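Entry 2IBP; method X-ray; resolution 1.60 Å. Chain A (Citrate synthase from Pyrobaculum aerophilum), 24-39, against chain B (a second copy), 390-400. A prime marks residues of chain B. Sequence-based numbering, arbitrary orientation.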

# COMPACT_ATOMS: atom_id res chain seq x y z
N HIS A 24 -13.74 -9.58 10.60
CA HIS A 24 -13.52 -8.14 10.53
C HIS A 24 -12.09 -7.79 10.85
O HIS A 24 -11.56 -8.17 11.89
CB HIS A 24 -14.49 -7.47 11.50
CG HIS A 24 -14.68 -6.01 11.27
ND1 HIS A 24 -14.81 -5.48 10.00
CD2 HIS A 24 -14.97 -5.01 12.13
CE1 HIS A 24 -15.05 -4.18 10.10
NE2 HIS A 24 -15.18 -3.88 11.38
N GLY A 25 -11.45 -7.08 9.92
CA GLY A 25 -10.04 -6.73 10.07
C GLY A 25 -9.12 -7.93 9.91
O GLY A 25 -7.92 -7.82 10.16
N LEU A 26 -9.66 -9.07 9.49
CA LEU A 26 -8.86 -10.30 9.35
C LEU A 26 -8.02 -10.55 10.62
O LEU A 26 -6.89 -11.05 10.56
CB LEU A 26 -7.97 -10.22 8.10
CG LEU A 26 -8.72 -10.11 6.77
CD1 LEU A 26 -7.77 -9.88 5.61
CD2 LEU A 26 -9.58 -11.35 6.54
N GLU A 27 -8.61 -10.24 11.77
CA GLU A 27 -7.91 -10.37 13.03
C GLU A 27 -7.48 -11.81 13.28
O GLU A 27 -8.31 -12.73 13.32
CB GLU A 27 -8.73 -9.83 14.20
CG GLU A 27 -7.95 -9.76 15.50
CD GLU A 27 -8.60 -8.86 16.55
OE1 GLU A 27 -9.62 -8.20 16.26
OE2 GLU A 27 -8.06 -8.82 17.69
N ASP A 28 -6.17 -11.98 13.41
CA ASP A 28 -5.55 -13.27 13.69
C ASP A 28 -5.55 -14.24 12.54
O ASP A 28 -5.16 -15.37 12.72
CB ASP A 28 -6.22 -13.92 14.89
CG ASP A 28 -6.20 -13.04 16.12
OD1 ASP A 28 -5.22 -12.28 16.29
OD2 ASP A 28 -7.16 -13.14 16.92
N VAL A 29 -6.01 -13.82 11.37
CA VAL A 29 -6.04 -14.70 10.21
C VAL A 29 -4.62 -14.90 9.71
O VAL A 29 -3.88 -13.94 9.52
CB VAL A 29 -6.93 -14.13 9.10
CG1 VAL A 29 -6.92 -15.04 7.89
CG2 VAL A 29 -8.36 -13.93 9.62
N LEU A 30 -4.22 -16.17 9.56
CA LEU A 30 -2.88 -16.51 9.11
C LEU A 30 -2.66 -16.20 7.65
O LEU A 30 -3.51 -16.49 6.81
CB LEU A 30 -2.62 -18.00 9.37
CG LEU A 30 -2.52 -18.41 10.85
CD1 LEU A 30 -2.62 -19.92 11.02
CD2 LEU A 30 -1.22 -17.87 11.49
N ILE A 31 -1.51 -15.60 7.33
CA ILE A 31 -1.16 -15.33 5.94
C ILE A 31 0.09 -16.08 5.47
O ILE A 31 0.35 -16.17 4.28
CB ILE A 31 -1.01 -13.81 5.67
CG1 ILE A 31 0.13 -13.19 6.48
CG2 ILE A 31 -2.32 -13.08 5.99
CD1 ILE A 31 0.46 -11.78 6.05
N LYS A 32 0.85 -16.62 6.43
CA LYS A 32 2.08 -17.32 6.13
C LYS A 32 2.72 -17.85 7.39
O LYS A 32 2.27 -17.55 8.50
CB LYS A 32 3.11 -16.38 5.50
CG LYS A 32 3.65 -15.31 6.47
CD LYS A 32 4.78 -14.53 5.84
CE LYS A 32 5.28 -13.46 6.79
NZ LYS A 32 6.39 -12.68 6.20
N SER A 33 3.75 -18.67 7.19
CA SER A 33 4.64 -19.07 8.26
C SER A 33 5.82 -18.12 8.16
O SER A 33 6.18 -17.67 7.07
CB SER A 33 5.09 -20.51 8.09
OG SER A 33 4.02 -21.40 8.37
N THR A 34 6.43 -17.82 9.31
CA THR A 34 7.53 -16.90 9.33
C THR A 34 8.57 -17.32 10.35
O THR A 34 8.27 -18.04 11.30
CB THR A 34 7.05 -15.49 9.75
OG1 THR A 34 8.10 -14.54 9.59
CG2 THR A 34 6.53 -15.48 11.19
N SER A 35 9.79 -16.90 10.09
CA SER A 35 10.88 -17.11 11.04
C SER A 35 11.53 -15.77 11.42
O SER A 35 12.55 -15.76 12.10
CB SER A 35 11.92 -18.06 10.46
OG SER A 35 12.54 -17.52 9.32
N ILE A 36 10.86 -14.66 11.14
CA ILE A 36 11.44 -13.34 11.36
C ILE A 36 11.41 -12.90 12.81
O ILE A 36 12.44 -12.58 13.37
CB ILE A 36 10.82 -12.27 10.44
CG1 ILE A 36 11.08 -12.66 8.98
CG2 ILE A 36 11.44 -10.90 10.72
CD1 ILE A 36 10.40 -11.79 7.93
N SER A 37 10.22 -12.86 13.40
CA SER A 37 10.11 -12.46 14.80
C SER A 37 8.96 -13.18 15.46
O SER A 37 8.06 -13.69 14.79
CB SER A 37 9.92 -10.94 14.94
OG SER A 37 8.68 -10.53 14.35
N ASP A 38 8.99 -13.22 16.78
CA ASP A 38 7.96 -13.89 17.54
C ASP A 38 7.78 -13.16 18.84
O ASP A 38 8.75 -12.64 19.38
CB ASP A 38 8.35 -15.33 17.85
CG ASP A 38 7.18 -16.16 18.36
OD1 ASP A 38 6.02 -15.88 17.98
OD2 ASP A 38 7.41 -17.11 19.14
N ILE A 39 6.54 -13.12 19.31
CA ILE A 39 6.24 -12.50 20.59
C ILE A 39 5.51 -13.49 21.47
O ILE A 39 4.58 -14.17 21.01
CB ILE A 39 5.29 -11.32 20.43
CG1 ILE A 39 5.91 -10.22 19.58
CG2 ILE A 39 4.89 -10.76 21.80
CD1 ILE A 39 4.90 -9.21 19.09
N ARG B 390 -5.36 -6.80 11.12
CA ARG B 390 -4.42 -7.40 12.07
C ARG B 390 -4.23 -8.88 11.83
O ARG B 390 -4.55 -9.72 12.68
CB ARG B 390 -4.94 -7.14 13.48
CG ARG B 390 -4.75 -5.72 13.92
CD ARG B 390 -5.39 -5.43 15.27
NE ARG B 390 -4.99 -4.11 15.75
CZ ARG B 390 -5.60 -3.45 16.73
NH1 ARG B 390 -6.69 -3.93 17.30
NH2 ARG B 390 -5.15 -2.25 17.09
N PRO B 391 -3.68 -9.22 10.66
CA PRO B 391 -3.43 -10.63 10.37
C PRO B 391 -2.23 -11.12 11.16
O PRO B 391 -1.59 -10.36 11.87
CB PRO B 391 -3.08 -10.62 8.89
CG PRO B 391 -2.39 -9.32 8.68
CD PRO B 391 -3.11 -8.34 9.62
N ARG B 392 -1.95 -12.41 11.03
CA ARG B 392 -0.86 -13.04 11.76
C ARG B 392 -0.06 -13.96 10.86
O ARG B 392 -0.49 -14.35 9.77
CB ARG B 392 -1.39 -13.95 12.87
CG ARG B 392 -1.72 -13.34 14.20
CD ARG B 392 -1.81 -14.51 15.19
NE ARG B 392 -2.68 -15.57 14.69
CZ ARG B 392 -2.59 -16.86 15.02
NH1 ARG B 392 -1.60 -17.30 15.78
NH2 ARG B 392 -3.45 -17.74 14.50
N ALA B 393 1.10 -14.33 11.37
CA ALA B 393 1.93 -15.32 10.73
C ALA B 393 2.19 -16.39 11.78
O ALA B 393 2.13 -16.12 12.98
CB ALA B 393 3.22 -14.73 10.24
N CYS B 394 2.50 -17.58 11.31
CA CYS B 394 2.82 -18.70 12.18
C CYS B 394 4.34 -18.74 12.36
O CYS B 394 5.08 -19.00 11.41
CB CYS B 394 2.34 -20.01 11.58
SG CYS B 394 2.60 -21.37 12.73
N TYR B 395 4.81 -18.49 13.57
CA TYR B 395 6.25 -18.51 13.78
C TYR B 395 6.79 -19.92 13.86
O TYR B 395 6.36 -20.71 14.71
CB TYR B 395 6.63 -17.73 15.03
CG TYR B 395 8.11 -17.65 15.25
CD1 TYR B 395 8.89 -16.78 14.52
CD2 TYR B 395 8.72 -18.41 16.23
CE1 TYR B 395 10.25 -16.66 14.75
CE2 TYR B 395 10.07 -18.30 16.49
CZ TYR B 395 10.83 -17.42 15.74
OH TYR B 395 12.19 -17.31 15.94
N ILE B 396 7.73 -20.21 12.97
CA ILE B 396 8.36 -21.52 12.91
C ILE B 396 9.88 -21.41 13.00
O ILE B 396 10.61 -22.29 12.55
CB ILE B 396 7.90 -22.32 11.68
CG1 ILE B 396 7.89 -21.44 10.43
CG2 ILE B 396 6.48 -22.83 11.90
CD1 ILE B 396 9.23 -20.92 10.03
N GLY B 397 10.34 -20.31 13.57
CA GLY B 397 11.76 -20.11 13.81
C GLY B 397 12.09 -20.69 15.18
O GLY B 397 11.21 -21.17 15.91
N PRO B 398 13.37 -20.69 15.54
CA PRO B 398 13.73 -21.21 16.85
C PRO B 398 13.58 -20.15 17.94
O PRO B 398 13.24 -19.00 17.66
CB PRO B 398 15.21 -21.56 16.67
CG PRO B 398 15.70 -20.60 15.66
CD PRO B 398 14.54 -20.26 14.76
N HIS B 399 13.81 -20.56 19.18
CA HIS B 399 13.76 -19.66 20.32
C HIS B 399 15.02 -19.81 21.17
O HIS B 399 15.64 -20.87 21.21
CB HIS B 399 12.58 -19.98 21.22
CG HIS B 399 11.25 -19.61 20.64
ND1 HIS B 399 10.25 -20.54 20.43
CD2 HIS B 399 10.75 -18.42 20.24
CE1 HIS B 399 9.18 -19.92 19.95
NE2 HIS B 399 9.46 -18.63 19.83
N ASP B 400 15.41 -18.71 21.79
CA ASP B 400 16.52 -18.70 22.74
C ASP B 400 17.90 -19.09 22.20
O ASP B 400 18.68 -19.74 22.90
CB ASP B 400 16.16 -19.55 23.95
CG ASP B 400 14.90 -19.06 24.62
OD1 ASP B 400 14.60 -17.86 24.51
OD2 ASP B 400 14.20 -19.88 25.26
O HOH W 1 -3.34 -10.52 14.98
O HOH W 2 13.85 -17.50 13.47

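Residues 390-400 of chain B lie along residues 24-39 of chain A as an added parallel strand, and the two segments together bury 1004 Å² of surface. The strands 30-34 and 392-395′ run in the same direction, their axes inclined by 29°, and most of the hydrogen bonds between them are backbone to backbone.

The pairing begins ahead of the strands. Arg390′ N donates to Gly25 O (2.9 Å), and Arg390′ O in turn accepts from Asp28 N (2.9 Å), so that one residue of chain B spans the start of the type II turn from Leu26 to Val29. The same carbonyl receives a CA-H...O contact from Glu27 CA (3.4 Å) and a hydrogen bond from water 1 (2.7 Å from its oxygen to Arg390′ O), which also donates to Asp28 OD1 at 2.9 Å and thereby ties a side chain of one copy to the backbone of the other.

Pro391′ has no amide hydrogen to offer and contributes carbon instead: its CA approaches Leu26 O at 3.5 Å, and its CB packs on Ile31 CG2 at 3.9 Å.

Arg392′ buries more area than any other residue of the two stretches. Its backbone reaches to both sides of Leu30 in sequence, as a parallel bridge requires, with Arg392′ N donating to Val29 O (2.9 Å) and Ile31 N donating to Arg392′ O (2.9 Å). The side chain turns back to Asp28 O, which lies near the guanidinium plane and accepts a hydrogen bond from NE of Arg392′ (3.2 Å) and a weak one from its NH2 (3.4 Å). Leu30 CD2 covers one face of the guanidinium, 3.7 Å from Arg392′ NH2, so the flat group combines polar bonding at its edge with apolar packing over its face.

Ala393′ points to the same side of the sheet as Thr34, and its small CB meets Thr34 CG2 at 3.5 Å. At Cys394′ the backbone ladder resumes around Ser33: Cys394′ N donates to Lys32 O and Thr34 N to Cys394′ O, both at 2.8 Å. The Cys394′ CB also lies 4.2 Å from Leu30 CD2, an apolar contact on the other side of the sheet from Ala393′.

Tyr395′ pairs with Thr34, whose carbonyl receives a CA-H...O contact from Tyr395′ CA (3.2 Å). Asp38 CB sits over a face of the tyrosine ring, 3.4 Å from its centroid and 10° off the normal, in a CH-pi contact. The phenol donates from Tyr395′ OH to Pro398′ O (2.6 Å), while water 2 donates both to Tyr395′ OH (3.0 Å) and to Ser35 O (2.6 Å).

Ile396′ N closes the ladder on Thr34 O at 2.8 Å, and Ile396′ CG1 packs against Ser33 CB (3.8 Å). Gly397′ follows, its CA 3.9 Å from Ser35 CB; a CB here would clash with Tyr395′ OH. Beyond Pro398′, His399′ NE2 donates to Asp38 OD2 (2.6 Å), a short bond in the plane of the imidazole. Asp38 therefore engages two aromatic residues: its CB lies over the Tyr395′ ring, and its OD2 accepts from His399′ while also lying 3.4 Å from Tyr395′ CD2.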